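Local coordinates for protein probable zinc protease PqqL (Escherichia coli, PDB 6OFT) that probably acts as a zinc-dependent endopeptidase of the M16 family in the periplasm, this chain being the first half of the protein, at residues 150-155 with 247-252; 253-258 with 435-440. One frame throughout, in Å; residues are numbered along the deposited sequence.

Contact 1. Residues 150-155 with 247-252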
loop_
_atom_site.group_PDB
_atom_site.type_symbol
_atom_site.label_atom_id
_atom_site.label_comp_id
_atom_site.label_asym_id
_atom_site.label_seq_id
_atom_site.Cartn_x
_atom_site.Cartn_y
_atom_site.Cartn_z
ATOM N N TRP A 150 8.038 -8.904 -10.766
ATOM C CA TRP A 150 9.229 -8.403 -10.083
ATOM C C TRP A 150 10.173 -7.721 -11.077
ATOM O O TRP A 150 10.674 -6.642 -10.784
ATOM C CB TRP A 150 9.968 -9.534 -9.344
ATOM C CG TRP A 150 11.162 -9.058 -8.562
ATOM C CD1 TRP A 150 11.155 -8.487 -7.322
ATOM C CD2 TRP A 150 12.532 -9.076 -8.989
ATOM N NE1 TRP A 150 12.437 -8.146 -6.951
ATOM C CE2 TRP A 150 13.302 -8.505 -7.952
ATOM C CE3 TRP A 150 13.181 -9.495 -10.162
ATOM C CZ2 TRP A 150 14.696 -8.382 -8.034
ATOM C CZ3 TRP A 150 14.559 -9.353 -10.254
ATOM C CH2 TRP A 150 15.302 -8.807 -9.197
ATOM N N ARG A 151 10.428 -8.357 -12.233
ATOM C CA ARG A 151 11.296 -7.817 -13.283
ATOM C C ARG A 151 10.728 -6.505 -13.844
ATOM O O ARG A 151 11.504 -5.582 -14.113
ATOM C CB ARG A 151 11.506 -8.836 -14.412
ATOM C CG ARG A 151 12.308 -10.068 -13.997
ATOM C CD ARG A 151 12.726 -10.899 -15.194
ATOM N NE ARG A 151 11.584 -11.390 -15.972
ATOM C CZ ARG A 151 11.010 -12.580 -15.812
ATOM N NH1 ARG A 151 11.451 -13.418 -14.882
ATOM N NH2 ARG A 151 9.994 -12.941 -16.585
ATOM N N THR A 152 9.377 -6.420 -13.990
ATOM C CA THR A 152 8.664 -5.223 -14.453
ATOM C C THR A 152 8.844 -4.112 -13.410
ATOM O O THR A 152 9.251 -3.009 -13.784
ATOM C CB THR A 152 7.186 -5.533 -14.774
ATOM O OG1 THR A 152 7.112 -6.626 -15.689
ATOM C CG2 THR A 152 6.451 -4.336 -15.358
ATOM N N SER A 153 8.588 -4.420 -12.101
ATOM C CA SER A 153 8.796 -3.494 -10.982
ATOM C C SER A 153 10.241 -3.012 -10.908
ATOM O O SER A 153 10.461 -1.820 -10.694
ATOM C CB SER A 153 8.401 -4.129 -9.650
ATOM O OG SER A 153 6.994 -4.216 -9.530
ATOM N N GLN A 154 11.225 -3.918 -11.108
ATOM C CA GLN A 154 12.649 -3.553 -11.123
ATOM C C GLN A 154 12.979 -2.571 -12.253
ATOM O O GLN A 154 13.733 -1.622 -12.026
ATOM C CB GLN A 154 13.558 -4.789 -11.248
ATOM C CG GLN A 154 13.647 -5.647 -9.991
ATOM C CD GLN A 154 14.110 -4.920 -8.754
ATOM O OE1 GLN A 154 13.368 -4.792 -7.778
ATOM N NE2 GLN A 154 15.339 -4.436 -8.762
ATOM N N ALA A 155 12.429 -2.814 -13.467
ATOM C CA ALA A 155 12.629 -1.956 -14.649
ATOM C C ALA A 155 11.980 -0.566 -14.479
ATOM O O ALA A 155 12.560 0.433 -14.906
ATOM C CB ALA A 155 12.090 -2.635 -15.901
ATOM N N ILE A 247 9.459 -1.502 -21.482
ATOM C CA ILE A 247 9.685 -2.722 -20.710
ATOM C C ILE A 247 9.446 -3.889 -21.642
ATOM O O ILE A 247 8.317 -4.111 -22.081
ATOM C CB ILE A 247 8.840 -2.813 -19.402
ATOM C CG1 ILE A 247 9.092 -1.588 -18.494
ATOM C CG2 ILE A 247 9.130 -4.144 -18.658
ATOM C CD1 ILE A 247 8.211 -1.467 -17.325
ATOM N N ASN A 248 10.519 -4.607 -21.975
ATOM C CA ASN A 248 10.440 -5.764 -22.848
ATOM C C ASN A 248 10.593 -7.042 -22.003
ATOM O O ASN A 248 11.676 -7.317 -21.471
ATOM C CB ASN A 248 11.499 -5.679 -23.962
ATOM C CG ASN A 248 11.283 -6.621 -25.132
ATOM O OD1 ASN A 248 10.756 -7.737 -24.999
ATOM N ND2 ASN A 248 11.701 -6.191 -26.314
ATOM N N ASP A 249 9.486 -7.788 -21.841
ATOM C CA ASP A 249 9.459 -9.046 -21.084
ATOM C C ASP A 249 8.487 -10.004 -21.751
ATOM O O ASP A 249 7.281 -9.752 -21.771
ATOM C CB ASP A 249 9.098 -8.813 -19.604
ATOM C CG ASP A 249 9.449 -9.940 -18.629
ATOM O OD1 ASP A 249 9.814 -9.633 -17.480
ATOM O OD2 ASP A 249 9.332 -11.130 -19.013
ATOM N N LYS A 250 9.020 -11.109 -22.294
ATOM C CA LYS A 250 8.264 -12.136 -23.020
ATOM C C LYS A 250 7.205 -12.826 -22.165
ATOM O O LYS A 250 6.217 -13.315 -22.712
ATOM C CB LYS A 250 9.204 -13.160 -23.684
ATOM C CG LYS A 250 10.266 -12.524 -24.584
ATOM C CD LYS A 250 10.375 -13.198 -25.948
ATOM C CE LYS A 250 11.541 -12.673 -26.758
ATOM N NZ LYS A 250 11.372 -11.244 -27.146
ATOM N N GLU A 251 7.385 -12.800 -20.824
ATOM C CA GLU A 251 6.495 -13.404 -19.829
ATOM C C GLU A 251 5.330 -12.498 -19.403
ATOM O O GLU A 251 4.385 -12.993 -18.789
ATOM C CB GLU A 251 7.285 -13.912 -18.607
ATOM C CG GLU A 251 8.160 -15.117 -18.930
ATOM C CD GLU A 251 8.638 -15.976 -17.775
ATOM O OE1 GLU A 251 8.450 -15.583 -16.600
ATOM O OE2 GLU A 251 9.214 -17.053 -18.052
ATOM N N ASN A 252 5.385 -11.183 -19.733
ATOM C CA ASN A 252 4.299 -10.244 -19.443
ATOM C C ASN A 252 3.148 -10.539 -20.409
ATOM O O ASN A 252 3.398 -10.874 -21.572
ATOM C CB ASN A 252 4.774 -8.788 -19.537
ATOM C CG ASN A 252 5.601 -8.332 -18.356
ATOM O OD1 ASN A 252 5.594 -8.934 -17.273
ATOM N ND2 ASN A 252 6.318 -7.231 -18.526
HETATM O O HOH W 1 10.158 -7.004 -17.023
#
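Arg151, on helix 148-160, reaches across to Asp249 and Glu251 in the type I beta turn Asp249-Asn252. The contact ties a helix of the N-terminal M16 peptidase region to the turn after strand 242-248, outermost in a five-stranded sheet. The arginine bends at chi3 (-60°) and its side chain crosses that of Asp249 at about a right angle, gripping the carboxylate side-on. NE of Arg151 bonds OD1 of Asp249 at 2.9 Å. NH2 of Arg151 bonds OD2 of Asp249 at 3.1 Å, on the syn lone pair. The guanidinium and carboxylate planes stand 36° apart. The same NH2 of Arg151 gives a nearly straight bond of 3.1 Å to OE1 of Glu251, which lies in the guanidinium plane, although that plane is turned 67° from the Glu251 carboxylate and the oxygen is met from above. Asp249 is further fixed by an Asx turn, its OD2 accepting from the backbone N of Glu251 on the anti side. An alanine in place of Arg151 would probably leave the buried Asp249 carboxylate and its neighbour Glu251 without their shared positive partner, two like charges close together at the turn. One helix position on, Thr152 and Asn252 meet tip to tip: ND2 of Asn252 donates to OG1 of Thr152 at 3.0 Å, while that hydroxyl is also bonded to the carbonyl O of Ala148. CG2 of Thr152, anti to its backbone N, touches CD1 of Ile247 at 3.9 Å, and CB of Ala155 rests on CG1 of the same isoleucine. A water donates to OD1 of Asp249 at 2.7 Å and, weakly, to OG1 of Thr152.

Contact 2. Residues 253-258 with 435-440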
loop_
_atom_site.group_PDB
_atom_site.type_symbol
_atom_site.label_atom_id
_atom_site.label_comp_id
_atom_site.label_asym_id
_atom_site.label_seq_id
_atom_site.Cartn_x
_atom_site.Cartn_y
_atom_site.Cartn_z
ATOM N N ARG A 253 1.899 -10.484 -19.925
ATOM C CA ARG A 253 0.745 -10.881 -20.736
ATOM C C ARG A 253 0.030 -9.740 -21.492
ATOM O O ARG A 253 -0.697 -10.020 -22.449
ATOM C CB ARG A 253 -0.265 -11.678 -19.886
ATOM C CG ARG A 253 -0.901 -10.888 -18.739
ATOM C CD ARG A 253 -2.086 -11.629 -18.143
ATOM N NE ARG A 253 -3.075 -10.706 -17.582
ATOM C CZ ARG A 253 -4.137 -10.252 -18.241
ATOM N NH1 ARG A 253 -4.370 -10.640 -19.491
ATOM N NH2 ARG A 253 -4.979 -9.411 -17.654
ATOM N N VAL A 254 0.229 -8.478 -21.072
ATOM C CA VAL A 254 -0.457 -7.325 -21.665
ATOM C C VAL A 254 0.518 -6.279 -22.226
ATOM O O VAL A 254 1.426 -5.831 -21.523
ATOM C CB VAL A 254 -1.463 -6.713 -20.638
ATOM C CG1 VAL A 254 -2.070 -5.409 -21.137
ATOM C CG2 VAL A 254 -2.569 -7.708 -20.278
ATOM N N ASN A 255 0.310 -5.889 -23.494
ATOM C CA ASN A 255 1.083 -4.834 -24.138
ATOM C C ASN A 255 0.304 -3.545 -23.975
ATOM O O ASN A 255 -0.922 -3.585 -23.931
ATOM C CB ASN A 255 1.335 -5.134 -25.615
ATOM C CG ASN A 255 2.209 -6.346 -25.845
ATOM O OD1 ASN A 255 3.192 -6.604 -25.135
ATOM N ND2 ASN A 255 1.864 -7.123 -26.850
ATOM N N GLY A 256 1.003 -2.421 -23.850
ATOM C CA GLY A 256 0.329 -1.138 -23.683
ATOM C C GLY A 256 1.226 0.061 -23.494
ATOM O O GLY A 256 2.453 -0.036 -23.589
ATOM N N ILE A 257 0.592 1.205 -23.225
ATOM C CA ILE A 257 1.243 2.494 -23.027
ATOM C C ILE A 257 0.655 3.184 -21.794
ATOM O O ILE A 257 -0.546 3.113 -21.560
ATOM C CB ILE A 257 1.185 3.372 -24.327
ATOM C CG1 ILE A 257 2.060 4.656 -24.199
ATOM C CG2 ILE A 257 -0.267 3.686 -24.762
ATOM C CD1 ILE A 257 2.406 5.374 -25.510
ATOM N N ALA A 258 1.510 3.842 -21.004
ATOM C CA ALA A 258 1.058 4.565 -19.831
ATOM C C ALA A 258 1.837 5.869 -19.639
ATOM O O ALA A 258 3.024 5.945 -19.978
ATOM C CB ALA A 258 1.191 3.679 -18.591
ATOM N N MET A 435 4.951 -1.277 -22.634
ATOM C CA MET A 435 5.213 -2.659 -22.250
ATOM C C MET A 435 5.020 -3.527 -23.469
ATOM O O MET A 435 4.009 -3.394 -24.154
ATOM C CB MET A 435 4.305 -3.077 -21.090
ATOM C CG MET A 435 4.752 -2.492 -19.771
ATOM S SD MET A 435 3.650 -2.840 -18.386
ATOM C CE MET A 435 3.909 -4.652 -18.184
ATOM N N VAL A 436 6.055 -4.315 -23.812
ATOM C CA VAL A 436 6.082 -5.201 -24.986
ATOM C C VAL A 436 6.486 -6.629 -24.580
ATOM O O VAL A 436 7.291 -6.797 -23.659
ATOM C CB VAL A 436 6.902 -4.645 -26.183
ATOM C CG1 VAL A 436 6.260 -3.383 -26.739
ATOM C CG2 VAL A 436 8.367 -4.391 -25.820
ATOM N N ASN A 437 5.887 -7.649 -25.222
ATOM C CA ASN A 437 6.171 -9.048 -24.861
ATOM C C ASN A 437 6.635 -9.927 -26.034
ATOM O O ASN A 437 6.833 -11.128 -25.864
ATOM C CB ASN A 437 4.976 -9.683 -24.125
ATOM C CG ASN A 437 3.665 -9.705 -24.871
ATOM O OD1 ASN A 437 3.579 -9.458 -26.083
ATOM N ND2 ASN A 437 2.608 -10.009 -24.143
ATOM N N ASN A 438 6.823 -9.329 -27.209
ATOM C CA ASN A 438 7.312 -10.007 -28.415
ATOM C C ASN A 438 8.015 -8.973 -29.280
ATOM O O ASN A 438 7.885 -7.770 -29.016
ATOM C CB ASN A 438 6.187 -10.745 -29.165
ATOM C CG ASN A 438 5.084 -9.857 -29.680
ATOM O OD1 ASN A 438 5.224 -9.186 -30.709
ATOM N ND2 ASN A 438 3.958 -9.845 -28.987
ATOM N N GLU A 439 8.754 -9.426 -30.306
ATOM C CA GLU A 439 9.499 -8.524 -31.174
ATOM C C GLU A 439 8.616 -7.795 -32.198
ATOM O O GLU A 439 9.072 -6.795 -32.751
ATOM C CB GLU A 439 10.710 -9.227 -31.826
ATOM C CG GLU A 439 11.844 -9.496 -30.833
ATOM C CD GLU A 439 12.173 -8.366 -29.865
ATOM O OE1 GLU A 439 12.778 -7.361 -30.307
ATOM O OE2 GLU A 439 11.811 -8.477 -28.668
ATOM N N VAL A 440 7.351 -8.232 -32.407
ATOM C CA VAL A 440 6.426 -7.517 -33.309
ATOM C C VAL A 440 5.961 -6.235 -32.563
ATOM O O VAL A 440 6.072 -5.140 -33.115
ATOM C CB VAL A 440 5.225 -8.368 -33.813
ATOM C CG1 VAL A 440 4.373 -7.591 -34.816
ATOM C CG2 VAL A 440 5.682 -9.700 -34.408
#
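Gly256 and Met435 form an antiparallel hydrogen-bonded pair, Met435 N donating to Gly256 O at 2.9 Å and Gly256 N to Met435 O at 3.2 Å, joining strand 256-264 to the last residues of strand 430-436. The same Met435 O also receives a CA-H...O contact from Asn255 CA at 3.3 Å. Beyond the pair the two segments are joined by side chains. Asn255 and Asn437 cross at about a right angle, their amide planes 72° apart. Asn437 holds CG between its backbone N and carbonyl carbon (chi1 59°), a setting that brings CG up against the Asn255 amide. ND2 of Asn255 donates to OD1 of Asn437 at 3.0 Å, coming from above the carbonyl plane of the acceptor. OD1 of Asn437 also takes a weak bond from ND2 of Asn438. All three amides have outside partners as well, ND2 of Asn255 bonding Asp328 O, ND2 of Asn437 bonding Asn252 O and ND2 of Asn438 bonding Asp329. Asn438 is the N-cap of helix 439-444, its OD1 accepting a weak capping bond from Val440 N at 2.9 Å and also a hydrogen bond from Ala441 N. Strand 430-436 lies between strands 242-248 and 256-264, with Met435 touching Ile247 and Arg323 of strand 317-326, while Val436 and Ile257 pack against helix 331-348.

Contacts 1 and 2 lie side by side, their centres about 10 Å apart, at one end of the five-stranded sheet. Strand 430-436 runs parallel to strand 242-248 and antiparallel to strand 256-264. The chain that leaves contact 1 at Asn252 passes directly into contact 2 at Arg253. Hydrogen bonds join the two, among them probable ones from Asn437 ND2 to Asn252 O at 2.8 Å and from Val436 N to Ile247 O at 2.9 Å. CE of Met435 also packs 3.5 Å from ND2 of Asn252. Both contacts lie away from the predicted zinc site of His54, His58 and Glu134 and from the predicted proton acceptor Glu57.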